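PDB 4KNC: alginate biosynthesis protein AlgX, which takes part in the periplasmic O-acetylation of the exopolysaccharide alginate and protects the polymer from degradation as it crosses the periplasm. Local coordinates for residues A[272-280]-A[294-304]; A[355-366]-A[424-435]. All blocks are in the same frame, centred on the assembly; numbering follows the deposited sequence.

Contact 1. Residues A[272-280]-A[294-304]; sequences GFDSSLLAY and LIWEFATHYDM
Phe-273, just before helix 275-280, and Leu-277, in its first turn, face Phe-298 and Trp-296 of strand 294-298; the axes of helix and strand approach to 9.7 Å and run at 150°, close to antiparallel. Phe-273 buries more area than any other residue here. Its CG stands anti to the backbone N (chi1 176°), which sends the ring down among the strand's aromatic side chains. There Phe-273 CE1 lies 3.4 Å from Trp-296 CZ2, which sits over one face of the phenyl ring toward its rim, the two planes inclined to each other, neither stacked nor edge-to-face. With Phe-298 the pair is edge-to-face: the edge of Phe-273 meets the face of Phe-298, centroids 4.9 Å apart and planes at 86°. The three rings form an aromatic cluster. On the indole face opposite Phe-298, Leu-277 CD2 makes a CH-pi contact, 3.7 Å from the centroid of the Trp-296 six-membered ring and almost straight above it. This is helix-on-sheet packing in the SGNH hydrolase-like domain, strand 294-298 belonging to the central parallel sheet. The indole is fixed at its rim as well: Trp-296 NE1 donates to Phe-273 O at 3.1 Å, with the carbonyl oxygen near the ring plane but the N-H angle bent. Water 1 sits at the same edge, within hydrogen-bonding distance of Gly-272 O and Glu-297 O, and accepts a weak bond from Trp-296 NE1. Farther along the helix, Leu-277 CD1 touches Leu-294 CD2 at 3.6 Å. Beyond the strand, Tyr-302 offers a ring face to Phe-273 CB, 4.0 Å from the centroid, while its OH packs against Gly-272 CA. The Tyr-302 side chain is about 7 Å from that of Ser-243, the inferred nucleophile.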
# COMPACT_ATOMS: atom_id res chain seq x y z
N GLY A 272 -3.89 3.26 -1.02
CA GLY A 272 -2.54 3.78 -1.04
C GLY A 272 -1.45 2.82 -0.55
O GLY A 272 -1.55 1.60 -0.67
N PHE A 273 -0.43 3.41 0.04
CA PHE A 273 0.77 2.72 0.48
C PHE A 273 0.51 1.75 1.62
O PHE A 273 1.13 0.68 1.71
CB PHE A 273 1.77 3.80 0.94
CG PHE A 273 3.05 3.27 1.53
CD1 PHE A 273 4.01 2.68 0.73
CD2 PHE A 273 3.31 3.41 2.90
CE1 PHE A 273 5.22 2.22 1.27
CE2 PHE A 273 4.50 2.95 3.45
CZ PHE A 273 5.46 2.34 2.65
N ASP A 274 -0.42 2.12 2.50
CA ASP A 274 -0.53 1.50 3.82
C ASP A 274 -1.73 0.57 4.05
O ASP A 274 -1.58 -0.48 4.66
CB ASP A 274 -0.47 2.58 4.91
CG ASP A 274 -1.67 3.55 4.87
OD1 ASP A 274 -2.18 3.87 3.77
OD2 ASP A 274 -2.09 4.00 5.96
N SER A 275 -2.90 0.94 3.54
CA SER A 275 -4.15 0.32 3.98
C SER A 275 -4.27 -1.17 3.70
O SER A 275 -4.69 -1.95 4.56
CB SER A 275 -5.35 1.09 3.40
OG SER A 275 -5.35 2.43 3.87
N SER A 276 -3.88 -1.58 2.50
CA SER A 276 -4.09 -2.96 2.09
C SER A 276 -3.28 -3.92 2.94
O SER A 276 -3.79 -4.93 3.43
CB SER A 276 -3.75 -3.13 0.61
OG SER A 276 -3.78 -4.50 0.24
N LEU A 277 -2.00 -3.60 3.12
CA LEU A 277 -1.12 -4.44 3.91
C LEU A 277 -1.52 -4.44 5.40
O LEU A 277 -1.47 -5.48 6.06
CB LEU A 277 0.33 -3.97 3.74
CG LEU A 277 1.45 -4.62 4.56
CD1 LEU A 277 1.47 -6.12 4.35
CD2 LEU A 277 2.76 -4.02 4.14
N LEU A 278 -1.91 -3.29 5.93
CA LEU A 278 -2.34 -3.23 7.32
C LEU A 278 -3.62 -4.07 7.55
O LEU A 278 -3.69 -4.85 8.49
CB LEU A 278 -2.55 -1.78 7.78
CG LEU A 278 -1.33 -0.87 7.95
CD1 LEU A 278 -1.73 0.48 8.58
CD2 LEU A 278 -0.24 -1.56 8.79
N ALA A 279 -4.61 -3.92 6.67
CA ALA A 279 -5.83 -4.71 6.81
C ALA A 279 -5.52 -6.20 6.69
O ALA A 279 -6.01 -7.01 7.50
CB ALA A 279 -6.86 -4.29 5.76
N TYR A 280 -4.72 -6.56 5.69
CA TYR A 280 -4.31 -7.97 5.52
C TYR A 280 -3.62 -8.55 6.75
O TYR A 280 -3.97 -9.63 7.23
CB TYR A 280 -3.42 -8.14 4.28
CG TYR A 280 -3.03 -9.57 4.02
CD1 TYR A 280 -3.98 -10.58 4.00
CD2 TYR A 280 -1.70 -9.92 3.78
CE1 TYR A 280 -3.62 -11.91 3.77
CE2 TYR A 280 -1.34 -11.23 3.54
CZ TYR A 280 -2.30 -12.22 3.54
OH TYR A 280 -1.93 -13.53 3.30
N LEU A 294 4.84 -12.48 0.03
CA LEU A 294 3.95 -11.33 0.11
C LEU A 294 4.39 -10.32 -0.93
O LEU A 294 5.52 -9.83 -0.89
CB LEU A 294 4.01 -10.70 1.51
CG LEU A 294 3.19 -9.44 1.78
CD1 LEU A 294 1.70 -9.70 1.58
CD2 LEU A 294 3.45 -8.93 3.19
N ILE A 295 3.51 -10.03 -1.88
CA ILE A 295 3.81 -9.03 -2.90
C ILE A 295 3.15 -7.69 -2.54
O ILE A 295 1.95 -7.63 -2.25
CB ILE A 295 3.28 -9.48 -4.28
CG1 ILE A 295 3.84 -10.85 -4.65
CG2 ILE A 295 3.62 -8.46 -5.36
CD1 ILE A 295 3.15 -11.44 -5.85
N TRP A 296 3.91 -6.61 -2.59
CA TRP A 296 3.43 -5.32 -2.12
C TRP A 296 3.60 -4.27 -3.21
O TRP A 296 4.72 -3.92 -3.57
CB TRP A 296 4.18 -4.92 -0.84
CG TRP A 296 3.73 -3.64 -0.19
CD1 TRP A 296 2.59 -2.92 -0.45
CD2 TRP A 296 4.43 -2.92 0.82
NE1 TRP A 296 2.54 -1.79 0.36
CE2 TRP A 296 3.66 -1.77 1.14
CE3 TRP A 296 5.64 -3.12 1.49
CZ2 TRP A 296 4.07 -0.84 2.10
CZ3 TRP A 296 6.04 -2.20 2.45
CH2 TRP A 296 5.26 -1.08 2.74
N GLU A 297 2.47 -3.78 -3.72
CA GLU A 297 2.45 -2.87 -4.86
C GLU A 297 2.02 -1.45 -4.46
O GLU A 297 0.99 -1.27 -3.82
CB GLU A 297 1.53 -3.42 -5.95
CG GLU A 297 1.16 -2.41 -7.04
CD GLU A 297 -0.12 -1.61 -6.72
OE1 GLU A 297 -0.05 -0.36 -6.74
OE2 GLU A 297 -1.19 -2.22 -6.45
N PHE A 298 2.82 -0.47 -4.86
CA PHE A 298 2.49 0.94 -4.67
C PHE A 298 3.31 1.81 -5.62
O PHE A 298 4.27 1.33 -6.24
CB PHE A 298 2.72 1.37 -3.21
CG PHE A 298 4.10 1.06 -2.70
CD1 PHE A 298 4.38 -0.17 -2.12
CD2 PHE A 298 5.12 2.01 -2.78
CE1 PHE A 298 5.66 -0.47 -1.65
CE2 PHE A 298 6.40 1.72 -2.31
CZ PHE A 298 6.67 0.47 -1.74
N ALA A 299 2.95 3.08 -5.74
CA ALA A 299 3.62 4.00 -6.64
C ALA A 299 4.65 4.90 -5.95
O ALA A 299 4.87 4.83 -4.75
CB ALA A 299 2.60 4.84 -7.42
N THR A 300 5.25 5.79 -6.73
CA THR A 300 6.45 6.49 -6.30
C THR A 300 6.22 7.79 -5.51
O THR A 300 7.19 8.45 -5.14
CB THR A 300 7.36 6.80 -7.52
OG1 THR A 300 6.61 7.55 -8.50
CG2 THR A 300 7.84 5.49 -8.16
N HIS A 301 4.96 8.15 -5.25
CA HIS A 301 4.69 9.43 -4.59
C HIS A 301 4.44 9.31 -3.09
O HIS A 301 4.25 10.30 -2.41
CB HIS A 301 3.51 10.16 -5.26
CG HIS A 301 2.21 9.42 -5.18
ND1 HIS A 301 1.90 8.37 -6.01
CD2 HIS A 301 1.14 9.57 -4.35
CE1 HIS A 301 0.70 7.91 -5.72
NE2 HIS A 301 0.21 8.63 -4.72
N TYR A 302 4.40 8.09 -2.56
CA TYR A 302 4.12 7.92 -1.15
C TYR A 302 5.34 8.15 -0.29
O TYR A 302 6.48 7.92 -0.72
CB TYR A 302 3.56 6.53 -0.87
CG TYR A 302 2.27 6.28 -1.58
CD1 TYR A 302 1.12 6.98 -1.23
CD2 TYR A 302 2.20 5.35 -2.60
CE1 TYR A 302 -0.08 6.76 -1.90
CE2 TYR A 302 1.03 5.12 -3.26
CZ TYR A 302 -0.11 5.82 -2.92
OH TYR A 302 -1.27 5.55 -3.61
N ASP A 303 5.10 8.61 0.93
CA ASP A 303 6.16 8.80 1.91
C ASP A 303 6.40 7.47 2.58
O ASP A 303 5.61 7.05 3.43
CB ASP A 303 5.75 9.85 2.95
CG ASP A 303 6.70 9.90 4.14
OD1 ASP A 303 7.87 9.49 3.99
OD2 ASP A 303 6.28 10.35 5.22
N MET A 304 7.50 6.81 2.21
CA MET A 304 7.83 5.47 2.70
C MET A 304 8.40 5.46 4.11
O MET A 304 8.69 4.40 4.65
CB MET A 304 8.81 4.77 1.75
CG MET A 304 8.31 4.59 0.31
SD MET A 304 9.26 3.33 -0.60
CE MET A 304 10.86 4.11 -0.75
O HOH W 1 -0.08 -0.72 -1.24

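Contact 2. Residues A[355-366]-A[424-435]; sequences YVADVTYSDPSV and PQGLEVQASICQ
Val-359 and Val-429 meet through methyls that both stand anti to their own backbone N: CG1 of Val-359 (chi1 175°) and CG2 of Val-429, whose chi1 of 69° leaves CG1 between N and the carbonyl carbon. Val-359 CG1 and Val-429 CG2 touch at 3.7 Å. Ala-357, Ala-431, Ile-433 and Tyr-361 project from the same face, where Ala-357 CB lies 3.6 Å from Ile-433 CD1. Val-356, Asp-358, Thr-360, Gln-430, Ser-432 and Cys-434 occupy the other face. Strands 355-361 and 428-435 are the two inner strands of a four-stranded antiparallel sheet in the C-terminal carbohydrate-binding module, and their axes run at 167°, 4.6 Å apart. The pairs Val-356 with Cys-434, Asp-358 with Ser-432 and Thr-360 with Gln-430 are hydrogen-bonded, two bonds each; Val-359 with Ala-431 is a non-hydrogen-bonded pair. Thr-360 N reaches Gln-430 O at 2.8 Å, whereas the return bond from Gln-430 N approaches Thr-360 O from above the carbonyl plane. Beyond the non-hydrogen-bonded pair Tyr-361 with Val-429, Ser-362 N donates to Glu-428 O, and Ser-362 OG takes over as an acceptor, receiving Glu-428 N at 2.7 Å in a nearly straight bond. Alongside, Leu-427 CD2 and Val-366 CG2 meet tip to tip at 3.8 Å. The loop holding Val-366 is braced by an Asx turn: Asp-363 OD1 accepts from Ser-365 N and OG, both from one face of the carboxylate. At the far end, Gln-435 CA sits over the Tyr-355 ring, 4.2 Å from its centroid. Cys-434 is disulfide-bonded to Cys-321, and Asp-358 forms a salt bridge with Arg-396 on the neighbouring strand 396-400.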
# COMPACT_ATOMS: atom_id res chain seq x y z
N TYR A 355 6.29 -2.47 24.77
CA TYR A 355 4.88 -2.84 24.96
C TYR A 355 3.97 -2.51 23.76
O TYR A 355 4.32 -1.67 22.93
CB TYR A 355 4.31 -2.27 26.27
CG TYR A 355 4.36 -3.25 27.43
CD1 TYR A 355 5.52 -3.43 28.18
CD2 TYR A 355 3.24 -4.01 27.77
CE1 TYR A 355 5.56 -4.34 29.24
CE2 TYR A 355 3.28 -4.92 28.83
CZ TYR A 355 4.43 -5.07 29.56
OH TYR A 355 4.45 -5.97 30.60
N VAL A 356 2.82 -3.19 23.69
CA VAL A 356 1.94 -3.09 22.52
C VAL A 356 0.45 -2.94 22.88
O VAL A 356 -0.04 -3.52 23.85
CB VAL A 356 2.19 -4.29 21.56
CG1 VAL A 356 1.03 -4.51 20.60
CG2 VAL A 356 3.50 -4.09 20.79
N ALA A 357 -0.27 -2.15 22.08
CA ALA A 357 -1.71 -1.92 22.27
C ALA A 357 -2.55 -2.59 21.18
O ALA A 357 -2.19 -2.59 20.00
CB ALA A 357 -2.00 -0.43 22.31
N ASP A 358 -3.70 -3.14 21.60
CA ASP A 358 -4.62 -3.87 20.74
C ASP A 358 -6.04 -3.39 21.04
O ASP A 358 -6.50 -3.51 22.18
CB ASP A 358 -4.51 -5.37 21.02
CG ASP A 358 -5.10 -6.23 19.90
OD1 ASP A 358 -6.07 -5.78 19.25
OD2 ASP A 358 -4.59 -7.35 19.68
N VAL A 359 -6.73 -2.89 20.04
CA VAL A 359 -7.96 -2.12 20.28
C VAL A 359 -9.08 -2.41 19.27
O VAL A 359 -8.87 -2.34 18.07
CB VAL A 359 -7.66 -0.60 20.21
CG1 VAL A 359 -8.93 0.21 20.32
CG2 VAL A 359 -6.66 -0.21 21.28
N THR A 360 -10.29 -2.69 19.76
CA THR A 360 -11.39 -3.06 18.88
C THR A 360 -12.71 -2.33 19.13
O THR A 360 -13.36 -2.53 20.16
CB THR A 360 -11.65 -4.57 18.94
OG1 THR A 360 -10.46 -5.28 18.56
CG2 THR A 360 -12.80 -4.95 18.02
N TYR A 361 -13.11 -1.50 18.17
CA TYR A 361 -14.43 -0.87 18.17
C TYR A 361 -15.56 -1.89 18.05
O TYR A 361 -15.39 -2.94 17.43
CB TYR A 361 -14.57 0.10 17.00
CG TYR A 361 -13.87 1.43 17.17
CD1 TYR A 361 -14.19 2.27 18.23
CD2 TYR A 361 -12.91 1.85 16.26
CE1 TYR A 361 -13.57 3.49 18.38
CE2 TYR A 361 -12.28 3.07 16.41
CZ TYR A 361 -12.61 3.88 17.46
OH TYR A 361 -11.98 5.10 17.60
N SER A 362 -16.71 -1.57 18.62
CA SER A 362 -17.88 -2.44 18.47
C SER A 362 -18.46 -2.34 17.06
O SER A 362 -19.10 -3.27 16.58
CB SER A 362 -18.94 -2.13 19.54
OG SER A 362 -19.28 -0.76 19.57
N ASP A 363 -18.22 -1.21 16.40
CA ASP A 363 -18.72 -0.97 15.05
C ASP A 363 -17.56 -0.90 14.05
O ASP A 363 -16.77 0.05 14.07
CB ASP A 363 -19.53 0.33 15.03
CG ASP A 363 -20.28 0.55 13.73
OD1 ASP A 363 -19.98 -0.13 12.72
OD2 ASP A 363 -21.19 1.41 13.72
N PRO A 364 -17.48 -1.90 13.15
CA PRO A 364 -16.40 -2.04 12.17
C PRO A 364 -16.34 -0.89 11.17
O PRO A 364 -15.41 -0.84 10.36
CB PRO A 364 -16.75 -3.33 11.43
CG PRO A 364 -17.68 -4.06 12.34
CD PRO A 364 -18.46 -2.99 13.05
N SER A 365 -17.31 0.01 11.21
CA SER A 365 -17.35 1.12 10.26
C SER A 365 -16.68 2.36 10.83
O SER A 365 -16.75 3.44 10.25
CB SER A 365 -18.80 1.45 9.86
OG SER A 365 -19.53 1.97 10.96
N VAL A 366 -16.02 2.21 11.98
CA VAL A 366 -15.30 3.33 12.57
C VAL A 366 -13.83 3.31 12.13
O VAL A 366 -13.02 2.55 12.67
CB VAL A 366 -15.39 3.34 14.10
CG1 VAL A 366 -14.74 4.60 14.64
CG2 VAL A 366 -16.85 3.26 14.54
N PRO A 424 -21.34 6.39 15.93
CA PRO A 424 -22.58 5.60 16.02
C PRO A 424 -23.07 5.52 17.46
O PRO A 424 -22.24 5.47 18.38
CB PRO A 424 -22.14 4.21 15.54
CG PRO A 424 -20.97 4.47 14.66
CD PRO A 424 -20.26 5.64 15.26
N GLN A 425 -24.38 5.51 17.67
CA GLN A 425 -24.91 5.45 19.03
C GLN A 425 -24.73 4.05 19.61
O GLN A 425 -24.84 3.05 18.90
CB GLN A 425 -26.39 5.88 19.08
CG GLN A 425 -27.36 4.90 18.43
CD GLN A 425 -28.73 5.52 18.21
OE1 GLN A 425 -28.90 6.74 18.28
NE2 GLN A 425 -29.72 4.67 17.94
N GLY A 426 -24.43 4.00 20.91
CA GLY A 426 -24.19 2.74 21.59
C GLY A 426 -22.75 2.28 21.47
O GLY A 426 -22.34 1.38 22.21
N LEU A 427 -22.00 2.89 20.56
CA LEU A 427 -20.63 2.47 20.23
C LEU A 427 -19.73 2.27 21.44
O LEU A 427 -19.57 3.18 22.27
CB LEU A 427 -19.96 3.45 19.26
CG LEU A 427 -18.53 3.11 18.82
CD1 LEU A 427 -18.52 1.84 18.00
CD2 LEU A 427 -17.88 4.24 18.02
N GLU A 428 -19.15 1.08 21.54
CA GLU A 428 -18.21 0.77 22.61
C GLU A 428 -16.83 0.49 22.04
O GLU A 428 -16.64 0.49 20.82
CB GLU A 428 -18.68 -0.45 23.40
CG GLU A 428 -20.02 -0.29 24.08
CD GLU A 428 -20.36 -1.49 24.93
OE1 GLU A 428 -19.83 -2.60 24.66
OE2 GLU A 428 -21.15 -1.34 25.89
N VAL A 429 -15.88 0.24 22.93
CA VAL A 429 -14.52 -0.10 22.52
C VAL A 429 -13.86 -1.03 23.52
O VAL A 429 -14.10 -0.94 24.74
CB VAL A 429 -13.66 1.17 22.27
CG1 VAL A 429 -13.37 1.89 23.58
CG2 VAL A 429 -12.37 0.81 21.55
N GLN A 430 -13.04 -1.94 23.01
CA GLN A 430 -12.32 -2.92 23.82
C GLN A 430 -10.82 -2.73 23.66
O GLN A 430 -10.28 -2.89 22.57
CB GLN A 430 -12.73 -4.34 23.40
CG GLN A 430 -11.68 -5.42 23.64
CD GLN A 430 -11.45 -5.71 25.11
OE1 GLN A 430 -12.37 -5.64 25.92
NE2 GLN A 430 -10.21 -6.03 25.46
N ALA A 431 -10.12 -2.40 24.74
CA ALA A 431 -8.68 -2.21 24.62
C ALA A 431 -7.86 -3.13 25.53
O ALA A 431 -8.30 -3.51 26.61
CB ALA A 431 -8.31 -0.76 24.86
N SER A 432 -6.66 -3.46 25.07
CA SER A 432 -5.78 -4.37 25.79
C SER A 432 -4.33 -4.04 25.51
O SER A 432 -3.97 -3.58 24.43
CB SER A 432 -6.08 -5.81 25.39
OG SER A 432 -7.38 -6.18 25.82
N ILE A 433 -3.49 -4.29 26.51
CA ILE A 433 -2.07 -3.97 26.44
C ILE A 433 -1.29 -5.23 26.76
O ILE A 433 -1.54 -5.87 27.77
CB ILE A 433 -1.70 -2.88 27.47
CG1 ILE A 433 -2.22 -1.52 27.01
CG2 ILE A 433 -0.20 -2.80 27.67
CD1 ILE A 433 -1.47 -0.97 25.85
N CYS A 434 -0.33 -5.57 25.91
CA CYS A 434 0.42 -6.81 26.09
C CYS A 434 1.92 -6.65 25.89
O CYS A 434 2.40 -5.71 25.23
CB CYS A 434 -0.10 -7.90 25.14
SG CYS A 434 0.03 -7.48 23.38
N GLN A 435 2.63 -7.61 26.47
CA GLN A 435 4.05 -7.74 26.25
C GLN A 435 4.34 -8.02 24.77
O GLN A 435 3.52 -8.62 24.07
CB GLN A 435 4.65 -8.83 27.15
CG GLN A 435 6.16 -8.78 27.24
CD GLN A 435 6.66 -9.23 28.59
OE1 GLN A 435 5.92 -9.81 29.38
NE2 GLN A 435 7.93 -8.96 28.87

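Overall arrangement
The two contacts belong to different domains and follow one another along the chain, contact 1 closing at residue 304 before contact 2 opens at 355. Their centres are about 24 Å apart, and their nearest atoms, about 10 Å apart, do not touch. The centre of contact 1 is about 1 Å from the centre of the chain, where helix 275-282 packs on the parallel sheet of the SGNH hydrolase-like domain, near the inferred active-site residues. The centre of contact 2 is about 23 Å from that point, in an all-beta module away from those sites. The separation agrees with a division of labour in which the first domain probably carries the acetyltransferase activity and the second may bind alginate.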